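Local coordinates for protein dihydropteroate synthase (Mycobacterium smegmatis, PDB 6OMZ) that probably catalyses the condensation of para-aminobenzoate with 6-hydroxymethyl-7,8-dihydropterin diphosphate to form 7,8-dihydropteroate, a precursor of folates, at residues L136-K140 against A183-R189; T44-V48 against P87-L92; L54-A59 against V273-V277. The protein carries 1 engineered substitution. All coordinates share one frame; numbering follows the deposited sequence. Where two conformers were deposited one is given.

Contact 1 of 3, residues L136-K140 against A183-R189; sequences LAEAK and AGVEPER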
ATOM      1  N   LEU A 136     -17.512  -3.832   0.073  1.00 14.62           N
ATOM      2  CA  LEU A 136     -16.909  -3.952  -1.255  1.00 16.43           C
ATOM      3  C   LEU A 136     -17.830  -4.669  -2.234  1.00 17.99           C
ATOM      4  O   LEU A 136     -17.893  -4.298  -3.410  1.00 18.81           O
ATOM      5  CB  LEU A 136     -15.564  -4.684  -1.175  1.00 14.80           C
ATOM      6  CG  LEU A 136     -14.335  -3.797  -0.924  1.00 13.99           C
ATOM      7  CD1 LEU A 136     -14.158  -2.800  -2.074  1.00 13.46           C
ATOM      8  CD2 LEU A 136     -14.448  -3.081   0.415  1.00 14.18           C
ATOM      9  N   ALA A 137     -18.527  -5.719  -1.787  1.00 18.17           N
ATOM     10  CA  ALA A 137     -19.433  -6.430  -2.688  1.00 16.85           C
ATOM     11  C   ALA A 137     -20.518  -5.502  -3.223  1.00 26.67           C
ATOM     12  O   ALA A 137     -20.894  -5.580  -4.401  1.00 20.73           O
ATOM     13  CB  ALA A 137     -20.062  -7.627  -1.976  1.00 18.50           C
ATOM     14  N   GLU A 138     -21.035  -4.619  -2.365  1.00 18.76           N
ATOM     15  CA  GLU A 138     -22.060  -3.669  -2.786  1.00 20.85           C
ATOM     16  C   GLU A 138     -21.478  -2.582  -3.683  1.00 20.17           C
ATOM     17  O   GLU A 138     -22.091  -2.204  -4.693  1.00 22.20           O
ATOM     18  CB  GLU A 138     -22.722  -3.044  -1.551  1.00 22.48           C
ATOM     19  CG  GLU A 138     -24.043  -2.314  -1.818  1.00 31.86           C
ATOM     20  CD  GLU A 138     -23.874  -0.953  -2.490  1.00 48.70           C
ATOM     21  OE1 GLU A 138     -22.830  -0.291  -2.275  1.00 41.79           O
ATOM     22  OE2 GLU A 138     -24.795  -0.549  -3.241  1.00 57.24           O
ATOM     23  N   ALA A 139     -20.297  -2.058  -3.331  1.00 17.79           N
ATOM     24  CA  ALA A 139     -19.768  -0.886  -4.026  1.00 22.88           C
ATOM     25  C   ALA A 139     -19.212  -1.225  -5.405  1.00 21.68           C
ATOM     26  O   ALA A 139     -19.163  -0.350  -6.280  1.00 20.16           O
ATOM     27  CB  ALA A 139     -18.691  -0.214  -3.172  1.00 17.79           C
ATOM     28  N   LYS A 140     -18.783  -2.469  -5.611  1.00 19.83           N
ATOM     29  CA  LYS A 140     -18.270  -2.931  -6.903  1.00 18.05           C
ATOM     30  C   LYS A 140     -17.066  -2.104  -7.366  1.00 21.02           C
ATOM     31  O   LYS A 140     -16.987  -1.658  -8.515  1.00 22.14           O
ATOM     32  CB  LYS A 140     -19.386  -2.946  -7.950  1.00 20.06           C
ATOM     33  CG  LYS A 140     -20.489  -3.964  -7.624  1.00 26.74           C
ATOM     34  CD  LYS A 140     -21.472  -4.126  -8.768  1.00 34.36           C
ATOM     35  CE  LYS A 140     -22.331  -5.362  -8.570  1.00 41.57           C
ATOM     36  NZ  LYS A 140     -21.523  -6.618  -8.703  1.00 41.12           N
ATOM     37  N   ALA A 183     -18.360 -13.731  -0.568  1.00 17.67           N
ATOM     38  CA  ALA A 183     -19.171 -12.611  -0.113  1.00 18.56           C
ATOM     39  C   ALA A 183     -19.791 -11.811  -1.254  1.00 25.88           C
ATOM     40  O   ALA A 183     -20.568 -10.890  -0.984  1.00 25.09           O
ATOM     41  CB  ALA A 183     -18.320 -11.681   0.757  1.00 16.74           C
ATOM     42  N   GLY A 184     -19.461 -12.116  -2.510  1.00 19.29           N
ATOM     43  CA  GLY A 184     -20.065 -11.445  -3.652  1.00 24.36           C
ATOM     44  C   GLY A 184     -19.172 -10.441  -4.356  1.00 25.44           C
ATOM     45  O   GLY A 184     -19.638  -9.758  -5.274  1.00 25.46           O
ATOM     46  N   VAL A 185     -17.910 -10.311  -3.958  1.00 20.98           N
ATOM     47  CA  VAL A 185     -16.979  -9.482  -4.712  1.00 20.69           C
ATOM     48  C   VAL A 185     -16.597 -10.212  -5.994  1.00 27.35           C
ATOM     49  O   VAL A 185     -16.347 -11.425  -5.986  1.00 21.39           O
ATOM     50  CB  VAL A 185     -15.742  -9.153  -3.857  1.00 22.55           C
ATOM     51  CG1 VAL A 185     -14.736  -8.313  -4.655  1.00 21.95           C
ATOM     52  CG2 VAL A 185     -16.157  -8.399  -2.604  1.00 18.65           C
ATOM     53  N   GLU A 186     -16.569  -9.487  -7.110  1.00 22.10           N
ATOM     54  CA  GLU A 186     -16.206 -10.135  -8.364  1.00 20.43           C
ATOM     55  C   GLU A 186     -14.704 -10.406  -8.381  1.00 20.07           C
ATOM     56  O   GLU A 186     -13.915  -9.552  -7.961  1.00 20.77           O
ATOM     57  CB  GLU A 186     -16.603  -9.285  -9.569  1.00 23.72           C
ATOM     58  CG  GLU A 186     -18.102  -8.972  -9.659  1.00 40.21           C
ATOM     59  CD  GLU A 186     -18.963 -10.179 -10.012  1.00 60.67           C
ATOM     60  OE1 GLU A 186     -20.204 -10.076  -9.890  1.00 69.15           O
ATOM     61  OE2 GLU A 186     -18.408 -11.227 -10.414  1.00 67.32           O
ATOM     62  N   PRO A 187     -14.283 -11.592  -8.825  1.00 25.53           N
ATOM     63  CA  PRO A 187     -12.846 -11.927  -8.779  1.00 21.61           C
ATOM     64  C   PRO A 187     -11.974 -10.916  -9.497  1.00 23.72           C
ATOM     65  O   PRO A 187     -10.855 -10.637  -9.045  1.00 21.86           O
ATOM     66  CB  PRO A 187     -12.786 -13.303  -9.463  1.00 25.04           C
ATOM     67  CG  PRO A 187     -14.170 -13.842  -9.391  1.00 31.75           C
ATOM     68  CD  PRO A 187     -15.099 -12.670  -9.412  1.00 27.81           C
ATOM     69  N   GLU A 188     -12.478 -10.334 -10.590  1.00 22.50           N
ATOM     70  CA  GLU A 188     -11.690  -9.372 -11.345  0.58 18.27           C
ATOM     71  C   GLU A 188     -11.364  -8.111 -10.549  1.00 23.28           C
ATOM     72  O   GLU A 188     -10.478  -7.360 -10.958  1.00 23.38           O
ATOM     73  CB  GLU A 188     -12.424  -8.986 -12.633  0.58 24.50           C
ATOM     74  CG  GLU A 188     -12.636 -10.134 -13.625  0.58 28.66           C
ATOM     75  CD  GLU A 188     -13.820 -11.028 -13.283  0.58 28.15           C
ATOM     76  OE1 GLU A 188     -14.557 -10.731 -12.316  0.58 20.12           O
ATOM     77  OE2 GLU A 188     -14.015 -12.037 -13.996  0.58 31.69           O
ATOM     78  N   ARG A 189     -12.036  -7.863  -9.426  1.00 18.77           N
ATOM     79  CA  ARG A 189     -11.830  -6.624  -8.681  1.00 17.86           C
ATOM     80  C   ARG A 189     -10.862  -6.772  -7.511  1.00 18.89           C
ATOM     81  O   ARG A 189     -10.666  -5.821  -6.755  1.00 20.20           O
ATOM     82  CB  ARG A 189     -13.181  -6.084  -8.199  1.00 22.31           C
ATOM     83  CG  ARG A 189     -14.096  -5.736  -9.370  1.00 22.23           C
ATOM     84  CD  ARG A 189     -15.180  -4.742  -9.000  1.00 29.45           C
ATOM     85  NE  ARG A 189     -15.874  -4.251 -10.191  1.00 31.95           N
ATOM     86  CZ  ARG A 189     -17.072  -4.660 -10.591  1.00 28.24           C
ATOM     87  NH1 ARG A 189     -17.741  -5.568  -9.891  1.00 31.30           N
ATOM     88  NH2 ARG A 189     -17.614  -4.150 -11.689  1.00 30.47           N
TER
HETATM   89  O   HOH W   1     -19.708  -7.298  -6.341  1.00 21.71           O
HETATM   90  O   HOH W   2     -20.131  -6.769 -10.791  1.00 46.29           O

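Contact 2 of 3, residues T44-V48 against P87-L92; sequences TDRAV and PVIREL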
ATOM      1  N   THR A  44      -6.182  19.897   6.043  1.00 24.01           N
ATOM      2  CA  THR A  44      -6.695  19.331   4.800  1.00 19.22           C
ATOM      3  C   THR A  44      -5.952  19.884   3.590  1.00 18.93           C
ATOM      4  O   THR A  44      -5.574  19.129   2.688  1.00 18.82           O
ATOM      5  CB  THR A  44      -8.192  19.627   4.679  1.00 21.73           C
ATOM      6  OG1 THR A  44      -8.889  18.948   5.721  1.00 24.27           O
ATOM      7  CG2 THR A  44      -8.723  19.181   3.326  1.00 30.03           C
ATOM      8  N   ASP A  45      -5.752  21.206   3.545  1.00 20.84           N
ATOM      9  CA  ASP A  45      -5.138  21.826   2.370  1.00 23.29           C
ATOM     10  C   ASP A  45      -3.723  21.304   2.131  1.00 26.60           C
ATOM     11  O   ASP A  45      -3.300  21.142   0.980  1.00 24.34           O
ATOM     12  CB  ASP A  45      -5.123  23.350   2.513  1.00 26.47           C
ATOM     13  CG  ASP A  45      -6.522  23.951   2.541  1.00 41.24           C
ATOM     14  OD1 ASP A  45      -7.467  23.300   2.044  1.00 42.93           O
ATOM     15  OD2 ASP A  45      -6.672  25.076   3.061  1.00 47.47           O
ATOM     16  N   ARG A  46      -2.964  21.061   3.202  1.00 19.19           N
ATOM     17  CA  ARG A  46      -1.614  20.528   3.032  1.00 20.17           C
ATOM     18  C   ARG A  46      -1.655  19.134   2.420  1.00 16.51           C
ATOM     19  O   ARG A  46      -0.852  18.812   1.536  1.00 16.25           O
ATOM     20  CB  ARG A  46      -0.875  20.500   4.371  1.00 24.84           C
ATOM     21  CG  ARG A  46       0.630  20.270   4.238  1.00 34.57           C
ATOM     22  CD  ARG A  46       1.186  19.317   5.288  1.00 43.54           C
ATOM     23  NE  ARG A  46       1.496  19.960   6.564  1.00 55.87           N
ATOM     24  CZ  ARG A  46       2.729  20.155   7.032  1.00 62.61           C
ATOM     25  NH1 ARG A  46       3.786  19.761   6.333  1.00 63.40           N
ATOM     26  NH2 ARG A  46       2.903  20.741   8.209  1.00 66.24           N
ATOM     27  N   ALA A  47      -2.590  18.293   2.879  1.00 16.68           N
ATOM     28  CA  ALA A  47      -2.700  16.942   2.336  1.00 15.82           C
ATOM     29  C   ALA A  47      -3.178  16.971   0.893  1.00 17.16           C
ATOM     30  O   ALA A  47      -2.704  16.191   0.059  1.00 16.21           O
ATOM     31  CB  ALA A  47      -3.644  16.095   3.199  1.00 19.66           C
ATOM     32  N   VAL A  48      -4.113  17.868   0.575  1.00 14.68           N
ATOM     33  CA  VAL A  48      -4.571  17.981  -0.805  1.00 14.82           C
ATOM     34  C   VAL A  48      -3.430  18.433  -1.714  1.00 20.30           C
ATOM     35  O   VAL A  48      -3.224  17.874  -2.799  1.00 18.19           O
ATOM     36  CB  VAL A  48      -5.780  18.928  -0.895  1.00 17.26           C
ATOM     37  CG1 VAL A  48      -6.031  19.337  -2.340  1.00 17.79           C
ATOM     38  CG2 VAL A  48      -7.010  18.261  -0.288  1.00 21.06           C
ATOM     39  N   PRO A  87     -12.512  15.003   3.669  1.00 16.53           N
ATOM     40  CA  PRO A  87     -12.317  16.294   2.973  1.00 18.53           C
ATOM     41  C   PRO A  87     -11.205  16.246   1.944  1.00 17.29           C
ATOM     42  O   PRO A  87     -11.290  16.901   0.897  1.00 16.40           O
ATOM     43  CB  PRO A  87     -11.976  17.272   4.110  1.00 20.70           C
ATOM     44  CG  PRO A  87     -12.481  16.612   5.366  1.00 21.57           C
ATOM     45  CD  PRO A  87     -12.313  15.143   5.126  1.00 15.89           C
ATOM     46  N   VAL A  88     -10.143  15.502   2.247  1.00 15.09           N
ATOM     47  CA  VAL A  88      -9.026  15.368   1.323  1.00 15.33           C
ATOM     48  C   VAL A  88      -9.463  14.594   0.091  1.00 11.86           C
ATOM     49  O   VAL A  88      -9.167  14.981  -1.046  1.00 14.82           O
ATOM     50  CB  VAL A  88      -7.840  14.685   2.031  1.00 18.93           C
ATOM     51  CG1 VAL A  88      -6.706  14.388   1.041  1.00 19.05           C
ATOM     52  CG2 VAL A  88      -7.346  15.548   3.193  1.00 17.59           C
ATOM     53  N   ILE A  89     -10.176  13.490   0.302  1.00 15.43           N
ATOM     54  CA  ILE A  89     -10.637  12.673  -0.812  1.00 13.88           C
ATOM     55  C   ILE A  89     -11.606  13.460  -1.682  1.00 15.91           C
ATOM     56  O   ILE A  89     -11.556  13.374  -2.915  1.00 18.13           O
ATOM     57  CB  ILE A  89     -11.268  11.371  -0.279  1.00 14.68           C
ATOM     58  CG1 ILE A  89     -10.198  10.516   0.419  1.00 13.77           C
ATOM     59  CG2 ILE A  89     -11.928  10.577  -1.415  1.00 15.00           C
ATOM     60  CD1 ILE A  89     -10.786   9.344   1.234  1.00 15.59           C
ATOM     61  N   ARG A  90     -12.506  14.229  -1.062  1.00 12.02           N
ATOM     62  CA  ARG A  90     -13.467  15.003  -1.845  1.00 16.78           C
ATOM     63  C   ARG A  90     -12.768  15.987  -2.778  1.00 21.25           C
ATOM     64  O   ARG A  90     -13.137  16.112  -3.956  1.00 18.44           O
ATOM     65  CB  ARG A  90     -14.446  15.744  -0.929  1.00 19.56           C
ATOM     66  CG  ARG A  90     -15.672  14.927  -0.526  1.00 28.92           C
ATOM     67  CD  ARG A  90     -16.735  15.806   0.145  1.00 30.09           C
ATOM     68  NE  ARG A  90     -16.279  16.314   1.439  1.00 33.48           N
ATOM     69  CZ  ARG A  90     -16.431  15.667   2.595  1.00 33.15           C
ATOM     70  NH1 ARG A  90     -17.029  14.482   2.622  1.00 30.62           N
ATOM     71  NH2 ARG A  90     -15.982  16.204   3.724  1.00 29.87           N
ATOM     72  N   GLU A  91     -11.751  16.694  -2.280  1.00 15.78           N
ATOM     73  CA  GLU A  91     -11.105  17.700  -3.124  1.00 18.73           C
ATOM     74  C   GLU A  91     -10.255  17.060  -4.224  1.00 19.14           C
ATOM     75  O   GLU A  91     -10.212  17.563  -5.355  1.00 19.33           O
ATOM     76  CB  GLU A  91     -10.276  18.648  -2.261  1.00 22.22           C
ATOM     77  CG  GLU A  91     -11.108  19.330  -1.191  1.00 43.94           C
ATOM     78  CD  GLU A  91     -10.385  20.462  -0.493  1.00 61.51           C
ATOM     79  OE1 GLU A  91      -9.524  21.107  -1.129  1.00 68.77           O
ATOM     80  OE2 GLU A  91     -10.684  20.708   0.695  1.00 66.29           O
ATOM     81  N   LEU A  92      -9.586  15.944  -3.925  1.00 15.60           N
ATOM     82  CA  LEU A  92      -8.776  15.290  -4.950  1.00 22.04           C
ATOM     83  C   LEU A  92      -9.652  14.617  -5.999  1.00 18.84           C
ATOM     84  O   LEU A  92      -9.326  14.629  -7.192  1.00 16.94           O
ATOM     85  CB  LEU A  92      -7.826  14.277  -4.305  1.00 16.86           C
ATOM     86  CG  LEU A  92      -6.724  14.842  -3.397  1.00 15.92           C
ATOM     87  CD1 LEU A  92      -5.936  13.720  -2.743  1.00 19.20           C
ATOM     88  CD2 LEU A  92      -5.778  15.775  -4.180  1.00 17.66           C
TER

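Contact 3 of 3, residues L54-A59 against V273-V277; sequences LVAAGA and VQASV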
ATOM      1  N   LEU A  54       1.974  14.786  -5.922  1.00 14.20           N
ATOM      2  CA  LEU A  54       2.295  13.416  -6.305  1.00 15.79           C
ATOM      3  C   LEU A  54       1.721  13.081  -7.674  1.00 15.99           C
ATOM      4  O   LEU A  54       2.355  12.368  -8.464  1.00 16.11           O
ATOM      5  CB  LEU A  54       1.768  12.443  -5.252  1.00 11.47           C
ATOM      6  CG  LEU A  54       2.349  12.604  -3.847  1.00 12.22           C
ATOM      7  CD1 LEU A  54       1.810  11.492  -2.954  1.00 14.36           C
ATOM      8  CD2 LEU A  54       3.881  12.570  -3.882  1.00 13.07           C
ATOM      9  N   VAL A  55       0.527  13.587  -7.979  1.00 11.88           N
ATOM     10  CA  VAL A  55      -0.033  13.384  -9.317  1.00 18.78           C
ATOM     11  C   VAL A  55       0.828  14.090 -10.364  1.00 21.37           C
ATOM     12  O   VAL A  55       1.132  13.533 -11.429  1.00 21.37           O
ATOM     13  CB  VAL A  55      -1.497  13.865  -9.365  1.00 18.12           C
ATOM     14  CG1 VAL A  55      -2.004  13.885 -10.807  1.00 19.30           C
ATOM     15  CG2 VAL A  55      -2.386  12.968  -8.513  1.00 14.98           C
ATOM     16  N   ALA A  56       1.249  15.323 -10.073  1.00 15.42           N
ATOM     17  CA  ALA A  56       2.093  16.055 -11.010  1.00 15.78           C
ATOM     18  C   ALA A  56       3.436  15.360 -11.229  1.00 18.05           C
ATOM     19  O   ALA A  56       4.060  15.526 -12.292  1.00 20.56           O
ATOM     20  CB  ALA A  56       2.304  17.485 -10.510  1.00 22.96           C
ATOM     21  N   ALA A  57       3.898  14.592 -10.244  1.00 17.24           N
ATOM     22  CA  ALA A  57       5.134  13.826 -10.330  1.00 19.98           C
ATOM     23  C   ALA A  57       4.948  12.461 -10.986  1.00 19.05           C
ATOM     24  O   ALA A  57       5.925  11.717 -11.127  1.00 14.79           O
ATOM     25  CB  ALA A  57       5.741  13.645  -8.928  1.00 16.64           C
ATOM     26  N   GLY A  58       3.730  12.103 -11.376  1.00 17.21           N
ATOM     27  CA  GLY A  58       3.500  10.900 -12.159  1.00 18.51           C
ATOM     28  C   GLY A  58       2.714   9.789 -11.488  1.00 17.53           C
ATOM     29  O   GLY A  58       2.646   8.685 -12.044  1.00 19.77           O
ATOM     30  N   ALA A  59       2.113  10.024 -10.320  1.00 14.59           N
ATOM     31  CA  ALA A  59       1.338   8.964  -9.684  1.00 15.76           C
ATOM     32  C   ALA A  59       0.040   8.715 -10.451  1.00 17.01           C
ATOM     33  O   ALA A  59      -0.627   9.653 -10.898  1.00 18.05           O
ATOM     34  CB  ALA A  59       1.032   9.319  -8.226  1.00 18.54           C
ATOM     35  N   VAL A 273       7.181   9.569  -4.977  1.00 13.43           N
ATOM     36  CA  VAL A 273       6.714   9.239  -6.321  1.00 13.94           C
ATOM     37  C   VAL A 273       7.757   9.629  -7.365  1.00 14.66           C
ATOM     38  O   VAL A 273       8.055   8.856  -8.281  1.00 15.00           O
ATOM     39  CB  VAL A 273       5.347   9.903  -6.565  1.00 15.90           C
ATOM     40  CG1 VAL A 273       4.973   9.873  -8.045  1.00 14.42           C
ATOM     41  CG2 VAL A 273       4.281   9.181  -5.719  1.00 13.10           C
ATOM     42  N   GLN A 274       8.361  10.808  -7.218  1.00 10.60           N
ATOM     43  CA  GLN A 274       9.341  11.260  -8.200  1.00 14.54           C
ATOM     44  C   GLN A 274      10.479  10.257  -8.365  1.00 10.82           C
ATOM     45  O   GLN A 274      10.910   9.975  -9.490  1.00 13.91           O
ATOM     46  CB  GLN A 274       9.889  12.624  -7.801  1.00 13.06           C
ATOM     47  CG  GLN A 274      10.935  13.131  -8.795  1.00 18.01           C
ATOM     48  CD  GLN A 274      11.460  14.512  -8.447  1.00 24.14           C
ATOM     49  OE1 GLN A 274      12.516  14.656  -7.828  1.00 30.69           O
ATOM     50  NE2 GLN A 274      10.725  15.533  -8.849  1.00 19.43           N
ATOM     51  N   ALA A 275      10.970   9.694  -7.264  1.00 15.39           N
ATOM     52  CA  ALA A 275      12.100   8.774  -7.375  1.00 16.85           C
ATOM     53  C   ALA A 275      11.707   7.487  -8.092  1.00 17.03           C
ATOM     54  O   ALA A 275      12.460   6.990  -8.938  1.00 12.47           O
ATOM     55  CB  ALA A 275      12.675   8.479  -5.990  1.00 15.20           C
ATOM     56  N   SER A 276      10.531   6.932  -7.783  1.00 10.76           N
ATOM     57  CA  SER A 276      10.122   5.713  -8.473  1.00  9.99           C
ATOM     58  C   SER A 276       9.745   5.988  -9.925  1.00 12.35           C
ATOM     59  O   SER A 276       9.989   5.141 -10.790  1.00 13.72           O
ATOM     60  CB  SER A 276       8.963   5.044  -7.734  1.00  9.37           C
ATOM     61  OG  SER A 276       9.445   4.221  -6.676  1.00 14.90           O
ATOM     62  N   VAL A 277       9.160   7.156 -10.211  1.00 13.85           N
ATOM     63  CA  VAL A 277       8.854   7.498 -11.598  1.00 16.17           C
ATOM     64  C   VAL A 277      10.145   7.692 -12.393  1.00 16.31           C
ATOM     65  O   VAL A 277      10.263   7.210 -13.525  1.00 15.57           O
ATOM     66  CB  VAL A 277       7.936   8.733 -11.663  1.00 10.39           C
ATOM     67  CG1 VAL A 277       7.796   9.230 -13.108  1.00 13.90           C
ATOM     68  CG2 VAL A 277       6.563   8.391 -11.111  1.00 11.12           C
TER

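Contact 1 of 3, residues L136-K140 against A183-R189
Ala137, in the last turn of helix 132-139, meets Val185 in the loop before strand 190-193, with their CA atoms 4.4 Å apart. The methyl of Ala137 faces the loop backbone, and its CB lies 3.4 Å from Ala183 O. Val185 CG2 packs on the backbone of Ala137, 3.7 Å from its N, and also reaches Leu136 CB. Gly184, at positive phi, ends helix 165-182 in a Schellman motif. No direct hydrogen bond joins the two segments. A water does so instead: it donates to Ala137 O (2.8 Å) and to Gly184 O, and accepts from Lys140 NZ. The Lys140 chain bends at chi4 (-68°), where NZ turns to this water and to Glu186. Its salt bridge to Glu186 OE1 is long, at 3.9 Å. The Arg189 chain runs obliquely across Lys140, with NH1 against the lysine CB (3.7 Å) and CG. Lys140 O sits above one guanidinium face, too poorly angled for a bond. A second water, in the guanidinium plane, accepts from both NH1 and Lys140 NZ, which probably eases their like charges, and donates weakly to Glu186 OE1. Leu136 and Val185 also touch Trp143. The contact joins two successive helix-to-strand turns, at the N-terminal ends of TIM-barrel strands.

Contact 2 of 3, residues T44-V48 against P87-L92
Ala47 CB meets Val88 CG2 at 3.7 Å, in the inner part of this helix pair. Beside it, Thr44 has OG1 next to the backbone N (chi1 -65°), and its methyl CG2 points across to helix 78-93. The methyl reaches Val88 CG2 at 3.9 Å and Glu91 OE2 at 3.6 Å. OG1 and CG2 both touch Pro87 CB. Thr44 and the proline ring cross at about a right angle.

Val48 has the widest share in the contact. Its CG2 rests against both Val88 CA and Glu91 CB, 3.8 Å from the latter. Its CG1 lies 4.0 Å from Leu92 CD2, and these two side chains run past each other in opposite directions. Leu92 CD2 also touches Val48 O. Glu91 is extended beyond CG and lies across Val48. Its CB and OE1 lie against the valine, and its OE2 against the Thr44 methyl. Asp45 OD1 is 4.3 Å from Glu91 OE2, a like-charge pair that may be mildly unfavourable. No hydrogen bond crosses the contact.

The axes of segments 44-48 and 87-92 approach to 9.2 Å and cross at -47°. They belong to consecutive outer helices of the TIM barrel, linked through strand 61-65 and running in broadly the same direction. Asp43 OD1 accepts a bond from Arg46 N near the start of helix 44-56. Val30 of helix 30-35 touches both Ala47 and Val88. Further in, Leu92 rests on Ile62 of strand 61-65 and Ile99 of strand 98-102.

Contact 3 of 3, residues L54-A59 against V273-V277
Val273 CG1 lies over one face of two successive peptide groups, Ala57-Gly58 and Gly58-Ala59. It is about equally far from Ala57 O and Ala59 N, at 3.7 Å. Val277 meets the first of these peptides differently: its CG2 comes close to the plane at the oxygen end, 3.4 Å from Ala57 O. The same methyl is 4.0 Å from Gly58 O. Val273 CG1 stands anti to the backbone N (chi1 166°), which puts it against the turn and 3.6 Å from Leu54 O. Its other methyl, CG2, faces Leu54 CD2 at 3.9 Å. Leu54 O is the acceptor for Ala59 N, within the Schellman motif that ends helix 44-56 at Gly58. Gly58 has positive phi (114°) and bonds through its N to Val55 O. In the TIM barrel these are the first and last of the main outer helices, and their meeting closes the ring of helices. Strand 61-65 starts just after the turn. The methyls of Ala57 and Ala59 complete the surroundings of Val273, with Ala59 CB 4.0 Å from CG1. Behind them, Val28 and Ile62 touch Leu54, and Val24 touches Val273. Elsewhere on helix 273-287, Ser276 OG is hydrogen-bonded to Ser257 OG.

In the fold
All three contacts lie around the outside of one TIM barrel, contact 2 between helices and contacts 1 and 3 involving helix-to-strand turns. Contacts 2 and 3 share helix 44-56: its first turns meet helix 78-93, and its end meets helix 273-287. Their centres are 18 Å apart and their nearest atoms about 6 Å. Contact 1 is further round the barrel, with its centre 27 Å from that of contact 2 and 29 Å from that of contact 3. None lines the pterin pocket. The bound pterin-6-yl-methyl-monophosphate is about 11 Å from the side chain of Leu54, 13 Å from that of Leu136 and 14 Å from that of Ala47. Pocket residues include Asp102, Asn121 and Asp193.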